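Long-range contacts in glycoside hydrolase family 12 (Spirochaeta thermophila, PDB 5LU3), which probably acts as a cellulase, to which this piece contributes a family 64, type A carbohydrate-binding module, a kind that generally attaches to insoluble polysaccharide surfaces: residues A15-W20 with H71-L76; L19-D24 with D65-I70; V29-Y34 with A56-P61. All blocks are in the same frame, centred on the assembly; numbering follows the deposited sequence. Where two conformers were deposited one is given.

Contact 1. Residues A15-W20 with H71-L76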
loop_
_atom_site.group_PDB
_atom_site.type_symbol
_atom_site.label_atom_id
_atom_site.label_comp_id
_atom_site.label_asym_id
_atom_site.label_seq_id
_atom_site.Cartn_x
_atom_site.Cartn_y
_atom_site.Cartn_z
ATOM N N ALA A 15 0.477 -14.090 -5.697
ATOM C CA ALA A 15 1.427 -13.708 -6.699
ATOM C C ALA A 15 0.791 -12.843 -7.761
ATOM O O ALA A 15 -0.395 -12.927 -8.019
ATOM C CB ALA A 15 2.013 -14.958 -7.336
ATOM N N GLY A 16 1.625 -12.022 -8.368
ATOM C CA GLY A 16 1.250 -11.187 -9.485
ATOM C C GLY A 16 1.784 -9.791 -9.330
ATOM O O GLY A 16 2.467 -9.456 -8.361
ATOM N N GLU A 17 1.484 -8.988 -10.328
ATOM C CA GLU A 17 1.948 -7.614 -10.386
ATOM C C GLU A 17 0.752 -6.750 -10.695
ATOM O O GLU A 17 0.073 -6.965 -11.700
ATOM C CB GLU A 17 2.995 -7.465 -11.496
ATOM C CG GLU A 17 3.720 -6.131 -11.461
ATOM C CD GLU A 17 5.073 -6.138 -12.169
ATOM O OE1 GLU A 17 5.473 -7.153 -12.791
ATOM O OE2 GLU A 17 5.749 -5.108 -12.075
ATOM N N TYR A 18 0.493 -5.793 -9.809
ATOM C CA TYR A 18 -0.740 -5.027 -9.801
ATOM C C TYR A 18 -0.462 -3.562 -9.563
ATOM O O TYR A 18 0.503 -3.187 -8.875
ATOM C CB TYR A 18 -1.743 -5.549 -8.748
ATOM C CG TYR A 18 -1.987 -7.023 -8.905
ATOM C CD1 TYR A 18 -2.695 -7.514 -9.990
ATOM C CD2 TYR A 18 -1.401 -7.934 -8.046
ATOM C CE1 TYR A 18 -2.875 -8.893 -10.170
ATOM C CE2 TYR A 18 -1.553 -9.298 -8.227
ATOM C CZ TYR A 18 -2.282 -9.773 -9.277
ATOM O OH TYR A 18 -2.408 -11.139 -9.449
ATOM N N LEU A 19 -1.353 -2.742 -10.111
ATOM C CA LEU A 19 -1.330 -1.276 -9.936
ATOM C C LEU A 19 -2.655 -0.846 -9.324
ATOM O O LEU A 19 -3.712 -1.092 -9.908
ATOM C CB LEU A 19 -1.133 -0.592 -11.281
ATOM C CG LEU A 19 0.128 -0.976 -12.033
ATOM C CD1 LEU A 19 0.133 -0.311 -13.398
ATOM C CD2 LEU A 19 1.359 -0.588 -11.239
ATOM N N TRP A 20 -2.597 -0.164 -8.177
ATOM C CA TRP A 20 -3.804 0.297 -7.487
ATOM C C TRP A 20 -3.641 1.771 -7.176
ATOM O O TRP A 20 -2.528 2.243 -7.014
ATOM C CB TRP A 20 -4.036 -0.424 -6.178
ATOM C CG TRP A 20 -4.194 -1.896 -6.307
ATOM C CD1 TRP A 20 -5.080 -2.552 -7.078
ATOM C CD2 TRP A 20 -3.384 -2.893 -5.690
ATOM N NE1 TRP A 20 -4.920 -3.904 -6.936
ATOM C CE2 TRP A 20 -3.881 -4.139 -6.083
ATOM C CE3 TRP A 20 -2.304 -2.849 -4.803
ATOM C CZ2 TRP A 20 -3.309 -5.358 -5.631
ATOM C CZ3 TRP A 20 -1.761 -4.055 -4.344
ATOM C CH2 TRP A 20 -2.274 -5.273 -4.765
ATOM N N HIS A 71 2.297 0.217 -6.632
ATOM C CA HIS A 71 2.755 -0.861 -7.493
ATOM C C HIS A 71 3.197 -2.015 -6.614
ATOM O O HIS A 71 4.085 -1.867 -5.787
ATOM C CB HIS A 71 3.918 -0.339 -8.318
ATOM C CG HIS A 71 4.491 -1.314 -9.287
ATOM N ND1 HIS A 71 5.630 -1.019 -9.989
ATOM C CD2 HIS A 71 4.152 -2.582 -9.644
ATOM C CE1 HIS A 71 5.954 -2.033 -10.770
ATOM N NE2 HIS A 71 5.079 -2.999 -10.572
ATOM N N TYR A 72 2.509 -3.146 -6.779
ATOM C CA TYR A 72 2.741 -4.382 -6.021
ATOM C C TYR A 72 3.300 -5.446 -6.946
ATOM O O TYR A 72 2.800 -5.630 -8.066
ATOM C CB TYR A 72 1.401 -4.869 -5.497
ATOM C CG TYR A 72 1.296 -6.238 -4.848
ATOM C CD1 TYR A 72 1.309 -7.415 -5.607
ATOM C CD2 TYR A 72 1.119 -6.361 -3.471
ATOM C CE1 TYR A 72 1.121 -8.650 -5.010
ATOM C CE2 TYR A 72 0.947 -7.612 -2.861
ATOM C CZ TYR A 72 0.947 -8.751 -3.642
ATOM O OH TYR A 72 0.728 -9.955 -3.037
ATOM N N LYS A 73 4.290 -6.194 -6.464
ATOM C CA LYS A 73 4.704 -7.417 -7.158
ATOM C C LYS A 73 5.080 -8.452 -6.091
ATOM O O LYS A 73 5.861 -8.159 -5.163
ATOM C CB LYS A 73 5.872 -7.170 -8.119
ATOM C CG LYS A 73 6.244 -8.414 -8.918
ATOM C CD LYS A 73 7.469 -8.197 -9.791
ATOM C CE LYS A 73 7.782 -9.421 -10.632
ATOM N NZ LYS A 73 8.147 -10.601 -9.802
ATOM N N GLY A 74 4.511 -9.647 -6.245
ATOM C CA GLY A 74 4.866 -10.791 -5.423
ATOM C C GLY A 74 4.921 -12.029 -6.271
ATOM O O GLY A 74 4.273 -12.115 -7.317
ATOM N N SER A 75 5.730 -12.982 -5.821
ATOM C CA SER A 75 5.932 -14.226 -6.544
ATOM C C SER A 75 5.449 -15.483 -5.810
ATOM O O SER A 75 5.656 -16.589 -6.310
ATOM C CB SER A 75 7.411 -14.354 -6.888
ATOM O OG SER A 75 7.794 -13.368 -7.812
ATOM N N LEU A 76 4.860 -15.319 -4.631
ATOM C CA LEU A 76 4.473 -16.448 -3.773
ATOM C C LEU A 76 3.025 -16.390 -3.409
ATOM O O LEU A 76 2.451 -15.305 -3.347
ATOM C CB LEU A 76 5.264 -16.387 -2.473
ATOM C CG LEU A 76 6.758 -16.606 -2.603
ATOM C CD1 LEU A 76 7.456 -16.304 -1.292
ATOM C CD2 LEU A 76 7.038 -18.042 -3.018
#
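H71 NE2 donates to E17 OE2 at 2.7 Å, a histidine-carboxylate hydrogen bond laid diagonally across two antiparallel strands. The acceptor uses its anti lone pair and sits in the imidazole plane; carboxylate and ring are only 10° apart. CG of E17 lies anti to the backbone N (chi1 -169°), and from there the extended chain reaches over to the histidine. K73, directly opposite E17, passes its CD 3.8 Å from E17 OE1, but chi4 (-64°) turns NZ off to a salt bridge with D41. L19 CD2 meets H71 CG obliquely.

On the other face Y72 is the middle of an aromatic cluster. W20 CZ3 presses on Y72 CB at 3.5 Å and W20 CH2 sits over the tyrosine ring, while Y18 CD2 comes alongside to 3.7 Å from Y72 CD1. Y12 adds a further ring. Y18 OH turns back to A15 O at 3.0 Å, on a lone pair of that carbonyl; a side chain on G16 would collide with this hydroxyl. Y72 OH goes to G14 O. Paired backbone bonds join G16 with G74 and Y18 with Y72, each bond 2.9 Å from N to O. With W20 and Y72 also packed on V81 of the second sheet, this is the sheet-to-sheet aromatic filling of a beta-sandwich.

Contact 2. Residues L19-D24 with D65-I70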
loop_
_atom_site.group_PDB
_atom_site.type_symbol
_atom_site.label_atom_id
_atom_site.label_comp_id
_atom_site.label_asym_id
_atom_site.label_seq_id
_atom_site.Cartn_x
_atom_site.Cartn_y
_atom_site.Cartn_z
ATOM N N LEU A 19 -1.353 -2.742 -10.111
ATOM C CA LEU A 19 -1.330 -1.276 -9.936
ATOM C C LEU A 19 -2.655 -0.846 -9.324
ATOM O O LEU A 19 -3.712 -1.092 -9.908
ATOM C CB LEU A 19 -1.133 -0.592 -11.281
ATOM C CG LEU A 19 0.128 -0.976 -12.033
ATOM C CD1 LEU A 19 0.133 -0.311 -13.398
ATOM C CD2 LEU A 19 1.359 -0.588 -11.239
ATOM N N TRP A 20 -2.597 -0.164 -8.177
ATOM C CA TRP A 20 -3.804 0.297 -7.487
ATOM C C TRP A 20 -3.641 1.771 -7.176
ATOM O O TRP A 20 -2.528 2.243 -7.014
ATOM C CB TRP A 20 -4.036 -0.424 -6.178
ATOM C CG TRP A 20 -4.194 -1.896 -6.307
ATOM C CD1 TRP A 20 -5.080 -2.552 -7.078
ATOM C CD2 TRP A 20 -3.384 -2.893 -5.690
ATOM N NE1 TRP A 20 -4.920 -3.904 -6.936
ATOM C CE2 TRP A 20 -3.881 -4.139 -6.083
ATOM C CE3 TRP A 20 -2.304 -2.849 -4.803
ATOM C CZ2 TRP A 20 -3.309 -5.358 -5.631
ATOM C CZ3 TRP A 20 -1.761 -4.055 -4.344
ATOM C CH2 TRP A 20 -2.274 -5.273 -4.765
ATOM N N LYS A 21 -4.757 2.478 -7.030
ATOM C CA LYS A 21 -4.701 3.839 -6.536
ATOM C C LYS A 21 -5.800 4.067 -5.529
ATOM O O LYS A 21 -6.831 3.411 -5.578
ATOM C CB LYS A 21 -4.747 4.870 -7.671
ATOM C CG LYS A 21 -6.046 4.924 -8.434
ATOM C CD LYS A 21 -6.010 5.917 -9.575
ATOM C CE LYS A 21 -7.340 5.898 -10.316
ATOM N NZ LYS A 21 -7.333 6.805 -11.474
ATOM N N THR A 22 -5.560 4.992 -4.611
ATOM C CA THR A 22 -6.546 5.363 -3.623
ATOM C C THR A 22 -6.322 6.785 -3.202
ATOM O O THR A 22 -5.205 7.278 -3.234
ATOM C CB THR A 22 -6.499 4.410 -2.396
ATOM O OG1 THR A 22 -7.553 4.701 -1.493
ATOM C CG2 THR A 22 -5.170 4.470 -1.663
ATOM N N ASP A 23 -7.381 7.431 -2.739
ATOM C CA ASP A 23 -7.234 8.718 -2.078
ATOM C C ASP A 23 -7.540 8.617 -0.578
ATOM O O ASP A 23 -7.808 9.648 0.040
ATOM C CB ASP A 23 -8.037 9.824 -2.764
ATOM C CG ASP A 23 -9.525 9.647 -2.652
ATOM O OD1 ASP A 23 -9.968 8.595 -2.187
ATOM O OD2 ASP A 23 -10.281 10.588 -3.029
ATOM N N ASP A 24 -7.477 7.400 -0.002
ATOM C CA ASP A 24 -8.018 7.159 1.349
ATOM C C ASP A 24 -6.949 7.138 2.445
ATOM O O ASP A 24 -7.295 6.881 3.601
ATOM C CB ASP A 24 -8.747 5.804 1.393
ATOM C CG ASP A 24 -10.042 5.789 0.723
ATOM O OD1 ASP A 24 -10.610 6.844 0.408
ATOM O OD2 ASP A 24 -10.599 4.651 0.550
ATOM N N ASP A 65 -1.908 15.184 -7.078
ATOM C CA ASP A 65 -3.357 15.132 -7.216
ATOM C C ASP A 65 -4.082 14.591 -5.994
ATOM O O ASP A 65 -5.276 14.373 -6.044
ATOM C CB ASP A 65 -3.755 14.324 -8.440
ATOM C CG ASP A 65 -3.370 12.843 -8.351
ATOM O OD1 ASP A 65 -2.668 12.451 -7.388
ATOM O OD2 ASP A 65 -3.764 12.089 -9.267
ATOM N N GLY A 66 -3.348 14.357 -4.905
ATOM C CA GLY A 66 -3.929 13.834 -3.678
ATOM C C GLY A 66 -4.142 12.323 -3.617
ATOM O O GLY A 66 -4.769 11.838 -2.706
ATOM N N TYR A 67 -3.651 11.592 -4.598
ATOM C CA TYR A 67 -3.768 10.152 -4.628
ATOM C C TYR A 67 -2.473 9.453 -4.254
ATOM O O TYR A 67 -1.387 10.010 -4.283
ATOM C CB TYR A 67 -4.220 9.675 -6.029
ATOM C CG TYR A 67 -5.719 9.648 -6.187
ATOM C CD1 TYR A 67 -6.463 10.805 -6.341
ATOM C CD2 TYR A 67 -6.395 8.449 -6.198
ATOM C CE1 TYR A 67 -7.853 10.741 -6.469
ATOM C CE2 TYR A 67 -7.747 8.366 -6.314
ATOM C CZ TYR A 67 -8.481 9.498 -6.443
ATOM O OH TYR A 67 -9.856 9.385 -6.545
ATOM N N TRP A 68 -2.641 8.176 -3.908
ATOM C CA TRP A 68 -1.533 7.264 -3.675
ATOM C C TRP A 68 -1.578 6.184 -4.754
ATOM O O TRP A 68 -2.574 5.465 -4.869
ATOM C CB TRP A 68 -1.597 6.661 -2.248
ATOM C CG TRP A 68 -1.297 7.681 -1.189
ATOM C CD1 TRP A 68 -0.100 7.916 -0.614
ATOM C CD2 TRP A 68 -2.205 8.609 -0.614
ATOM N NE1 TRP A 68 -0.190 8.925 0.305
ATOM C CE2 TRP A 68 -1.482 9.384 0.312
ATOM C CE3 TRP A 68 -3.557 8.863 -0.786
ATOM C CZ2 TRP A 68 -2.083 10.400 1.068
ATOM C CZ3 TRP A 68 -4.147 9.873 -0.035
ATOM C CH2 TRP A 68 -3.408 10.620 0.874
ATOM N N TYR A 69 -0.491 6.097 -5.524
ATOM C CA TYR A 69 -0.336 5.169 -6.641
ATOM C C TYR A 69 0.603 4.052 -6.220
ATOM O O TYR A 69 1.771 4.297 -5.911
ATOM C CB TYR A 69 0.239 5.930 -7.850
ATOM C CG TYR A 69 -0.741 6.939 -8.394
ATOM C CD1 TYR A 69 -1.675 6.585 -9.368
ATOM C CD2 TYR A 69 -0.752 8.249 -7.946
ATOM C CE1 TYR A 69 -2.591 7.490 -9.839
ATOM C CE2 TYR A 69 -1.709 9.166 -8.411
ATOM C CZ TYR A 69 -2.609 8.783 -9.383
ATOM O OH TYR A 69 -3.562 9.665 -9.889
ATOM N N ILE A 70 0.053 2.841 -6.172
ATOM C CA ILE A 70 0.713 1.678 -5.568
ATOM C C ILE A 70 1.039 0.654 -6.635
ATOM O O ILE A 70 0.164 0.263 -7.408
ATOM C CB ILE A 70 -0.233 1.048 -4.534
ATOM C CG1 ILE A 70 -0.680 2.074 -3.488
ATOM C CG2 ILE A 70 0.425 -0.160 -3.884
ATOM C CD1 ILE A 70 -2.117 1.958 -3.115
HETATM O O HOH W 1 -6.392 9.392 -10.420
#
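D23 lies flat against Y67: its CB stands over the centre of the phenol ring, 3.7 Å from the centroid and 9° off the normal, a CH-pi contact. The carboxylate, its CG set between backbone N and carbonyl carbon (chi1 67°), runs on alongside, its plane 21° from that of the ring. OD1 of D23 and OD1 of D24 both bind the calcium ion, whose site includes D7, so the tyrosine backs onto a first-shell ligand; D24 OD2 takes L8 N. Y67 OH is held by E5.

W68 approaches edge-on. Its CE3 lies 3.3 Å from T22 O, in the indole plane, and the same carbonyl oxygen takes the backbone N of W68 at 2.8 Å; the ring stacks on F25. These are the ends of strands 16-22 and 68-74, antiparallel neighbours in one sheet of the beta-sandwich, where the pairs W20-I70 and T22-W68 are hydrogen-bonded. I70 CG2 meets W20 CE3 at the indole edge, 3.9 Å away. T22 OG1, which also bonds to M6 O, accepts from D24 N in an ST turn just before the calcium ligands.

On the other face K21 and Y69 point the same way, with K21 CD 3.8 Å from Y69 CE1. A water spans their ends, accepting from K21 NZ at 2.9 Å and donating to Y69 OH; it also stands over the Y67 face opposite D23. Y69 OH donates a hydrogen bond to D65 OD2 on its syn lone pair, while D65 OD1 takes Y67 N at 3.1 Å from above the carboxylate plane, an Asx turn.

Contact 3. Residues V29-Y34 with A56-P61. With SSN (4-oxobutanoic acid), chain C; FMT (formic acid), chain F.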
loop_
_atom_site.group_PDB
_atom_site.type_symbol
_atom_site.label_atom_id
_atom_site.label_comp_id
_atom_site.label_asym_id
_atom_site.label_seq_id
_atom_site.Cartn_x
_atom_site.Cartn_y
_atom_site.Cartn_z
ATOM N N VAL A 29 -1.475 12.570 11.519
ATOM C CA VAL A 29 -0.680 11.625 12.271
ATOM C C VAL A 29 -1.596 10.624 12.957
ATOM O O VAL A 29 -2.446 10.993 13.755
ATOM C CB VAL A 29 0.246 12.321 13.289
ATOM C CG1 VAL A 29 0.973 11.273 14.116
ATOM C CG2 VAL A 29 1.256 13.182 12.571
ATOM N N ASP A 30 -1.403 9.349 12.625
ATOM C CA ASP A 30 -2.173 8.247 13.184
ATOM C C ASP A 30 -1.335 6.995 13.035
ATOM O O ASP A 30 -1.316 6.333 11.974
ATOM C CB ASP A 30 -3.541 8.120 12.488
ATOM C CG ASP A 30 -4.448 7.114 13.165
ATOM O OD1 ASP A 30 -3.941 6.254 13.911
ATOM O OD2 ASP A 30 -5.687 7.224 12.954
ATOM N N TRP A 31 -0.662 6.642 14.130
ATOM C CA TRP A 31 0.188 5.452 14.094
ATOM C C TRP A 31 -0.576 4.132 14.005
ATOM O O TRP A 31 0.024 3.053 13.789
ATOM C CB TRP A 31 1.172 5.459 15.263
ATOM C CG TRP A 31 2.102 6.631 15.178
ATOM C CD1 TRP A 31 2.049 7.794 15.915
ATOM C CD2 TRP A 31 3.156 6.786 14.253
ATOM N NE1 TRP A 31 3.058 8.641 15.536
ATOM C CE2 TRP A 31 3.758 8.042 14.512
ATOM C CE3 TRP A 31 3.715 5.951 13.289
ATOM C CZ2 TRP A 31 4.845 8.512 13.777
ATOM C CZ3 TRP A 31 4.787 6.436 12.527
ATOM C CH2 TRP A 31 5.337 7.692 12.793
ATOM N N GLY A 32 -1.901 4.214 14.143
ATOM C CA GLY A 32 -2.739 3.076 13.886
ATOM C C GLY A 32 -3.151 2.802 12.464
ATOM O O GLY A 32 -3.688 1.758 12.190
ATOM N N ARG A 33 -2.928 3.754 11.562
ATOM C CA ARG A 33 -3.337 3.604 10.160
ATOM C C ARG A 33 -2.072 3.419 9.363
ATOM O O ARG A 33 -1.266 4.336 9.274
ATOM C CB ARG A 33 -4.151 4.820 9.722
ATOM C CG ARG A 33 -5.541 4.783 10.345
ATOM C CD ARG A 33 -6.454 5.842 9.745
ATOM N NE ARG A 33 -6.638 5.601 8.327
ATOM C CZ ARG A 33 -7.133 6.425 7.413
ATOM N NH1 ARG A 33 -7.599 7.657 7.703
ATOM N NH2 ARG A 33 -7.182 5.951 6.180
ATOM N N TYR A 34 -1.879 2.210 8.839
ATOM C CA TYR A 34 -0.573 1.772 8.327
ATOM C C TYR A 34 -0.702 0.976 7.053
ATOM O O TYR A 34 -1.801 0.648 6.590
ATOM C CB TYR A 34 0.161 0.962 9.439
ATOM C CG TYR A 34 -0.481 -0.380 9.675
ATOM C CD1 TYR A 34 -1.527 -0.528 10.561
ATOM C CD2 TYR A 34 -0.062 -1.511 8.984
ATOM C CE1 TYR A 34 -2.167 -1.737 10.703
ATOM C CE2 TYR A 34 -0.683 -2.716 9.147
ATOM C CZ TYR A 34 -1.736 -2.823 10.001
ATOM O OH TYR A 34 -2.337 -4.047 10.147
ATOM N N ALA A 56 3.457 4.032 8.437
ATOM C CA ALA A 56 2.173 4.640 8.684
ATOM C C ALA A 56 1.738 5.347 7.421
ATOM O O ALA A 56 2.560 5.921 6.691
ATOM C CB ALA A 56 2.237 5.592 9.857
ATOM N N GLN A 57 0.441 5.337 7.150
ATOM C CA GLN A 57 -0.070 6.030 5.976
ATOM C C GLN A 57 0.342 7.492 5.909
ATOM O O GLN A 57 0.685 7.990 4.831
ATOM C CB GLN A 57 -1.579 5.900 5.927
ATOM C CG GLN A 57 -2.065 4.472 5.653
ATOM C CD GLN A 57 -3.523 4.278 5.979
ATOM O OE1 GLN A 57 -4.318 5.228 5.924
ATOM N NE2 GLN A 57 -3.889 3.062 6.330
ATOM N N HIS A 58 0.347 8.172 7.066
ATOM C CA HIS A 58 0.692 9.587 7.111
ATOM C C HIS A 58 2.149 9.843 6.812
ATOM O O HIS A 58 2.528 10.996 6.580
ATOM C CB HIS A 58 0.306 10.206 8.472
ATOM C CG HIS A 58 1.198 9.822 9.587
ATOM N ND1 HIS A 58 0.893 8.844 10.507
ATOM C CD2 HIS A 58 2.418 10.285 9.927
ATOM C CE1 HIS A 58 1.891 8.719 11.364
ATOM N NE2 HIS A 58 2.849 9.554 11.004
ATOM N N GLN A 59 2.979 8.813 6.805
ATOM C CA GLN A 59 4.397 8.952 6.408
ATOM C C GLN A 59 4.616 8.912 4.888
ATOM O O GLN A 59 5.682 9.272 4.423
ATOM C CB GLN A 59 5.233 7.848 7.040
ATOM C CG GLN A 59 5.267 7.901 8.554
ATOM C CD GLN A 59 6.165 6.817 9.128
ATOM O OE1 GLN A 59 5.785 5.636 9.140
ATOM N NE2 GLN A 59 7.346 7.186 9.562
ATOM N N VAL A 60 3.595 8.476 4.148
ATOM C CA VAL A 60 3.696 8.274 2.707
ATOM C C VAL A 60 3.175 9.520 2.008
ATOM O O VAL A 60 1.964 9.822 2.080
ATOM C CB VAL A 60 2.904 7.037 2.241
ATOM C CG1 VAL A 60 3.149 6.812 0.765
ATOM C CG2 VAL A 60 3.285 5.800 3.050
ATOM N N PRO A 61 4.057 10.253 1.310
ATOM C CA PRO A 61 3.564 11.450 0.637
ATOM C C PRO A 61 2.565 11.131 -0.452
ATOM O O PRO A 61 2.767 10.171 -1.211
ATOM C CB PRO A 61 4.833 12.059 0.036
ATOM C CG PRO A 61 5.988 11.432 0.777
ATOM C CD PRO A 61 5.507 10.066 1.119
HETATM C C1 SSN C . 4.485 2.792 16.523
HETATM O O1 SSN C . 4.874 3.855 16.034
HETATM C C2 SSN C . 2.993 2.496 16.659
HETATM O O2 SSN C . 5.368 2.002 16.917
HETATM C C3 SSN C . 2.632 1.796 17.950
HETATM C C4 SSN C . 2.335 2.703 19.125
HETATM O O4 SSN C . 2.296 2.203 20.206
HETATM C C FMT F . -8.007 2.723 7.198
HETATM O O1 FMT F . -6.726 3.014 7.275
HETATM O O2 FMT F . -8.540 1.550 6.820
HETATM O O HOH W 2 -1.204 7.246 9.287
#
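W31 holds its indole between H58 and a bound 4-oxobutanoic acid. H58 CE1 stands 3.5 Å above the plane, over the ring system's centre, in an edge-to-face pair with the planes at 82°. On the opposite face O1 of 4-oxobutanoic acid sits 3.4 Å above the plane, toward the rim. Q59 OE1 comes up at the indole edge, 3.6 Å from W31 CZ3, while A56 CB touches W31 CE3 obliquely. The imidazole is covered in turn: V29 CA lies over one of its faces as a CH-pi contact. CG of H58 stands between backbone N and carbonyl carbon (chi1 74°), which puts it within contact distance of V29 CA.

W31 rides on a type I turn from D30 to R33, stiffened by an Asx turn in which D30 OD1 takes G32 N. The turn leads into strand 33-40 of the four-stranded antiparallel sheet, and A56, paired with Y34, ends its edge strand before the 3-10 segment 57-59. Q59 OE1 folds back onto A56 N at 2.9 Å, and a water links D30 O with H58 N.

Q57 ties the two backbones together. Its N donates to R33 O at 2.9 Å; its NE2 reaches Y34 O at 3.2 Å, arriving from above the carbonyl plane. NE2 also gives to O1 of a formic acid molecule, probably from the crystallisation liquor, at 3.0 Å. R33 NE reaches that oxygen too (2.8 Å), but the arginine has a second conformer and this bond is doubtful; its NH2 goes to D24 O. OE1 of Q57 accepts from S26 N. A leucine in place of Q57 would probably leave Y34 O and S26 N without these partners.

Contacts 1 and 2 are successive lengths of one strand pair, 16-22 with 68-74, sharing L19 and W20, their centres about 15 Å apart. Contact 3 belongs to the other end of the module, about 22 Å from contact 1 between centres and on the opposite side of the chain's centre. It does meet contact 2, about 14 Å away between centres: D24 O lies 2.7 Å from R33 NH2, and W68 NE1 lies 2.9 Å from V60 O, both probable hydrogen bonds. The calcium is held by D23 and D24 of contact 2, with D7, about 11 Å from the W20 side chain and 9 Å from that of R33. Contact 3 is nested in the loops the other two close.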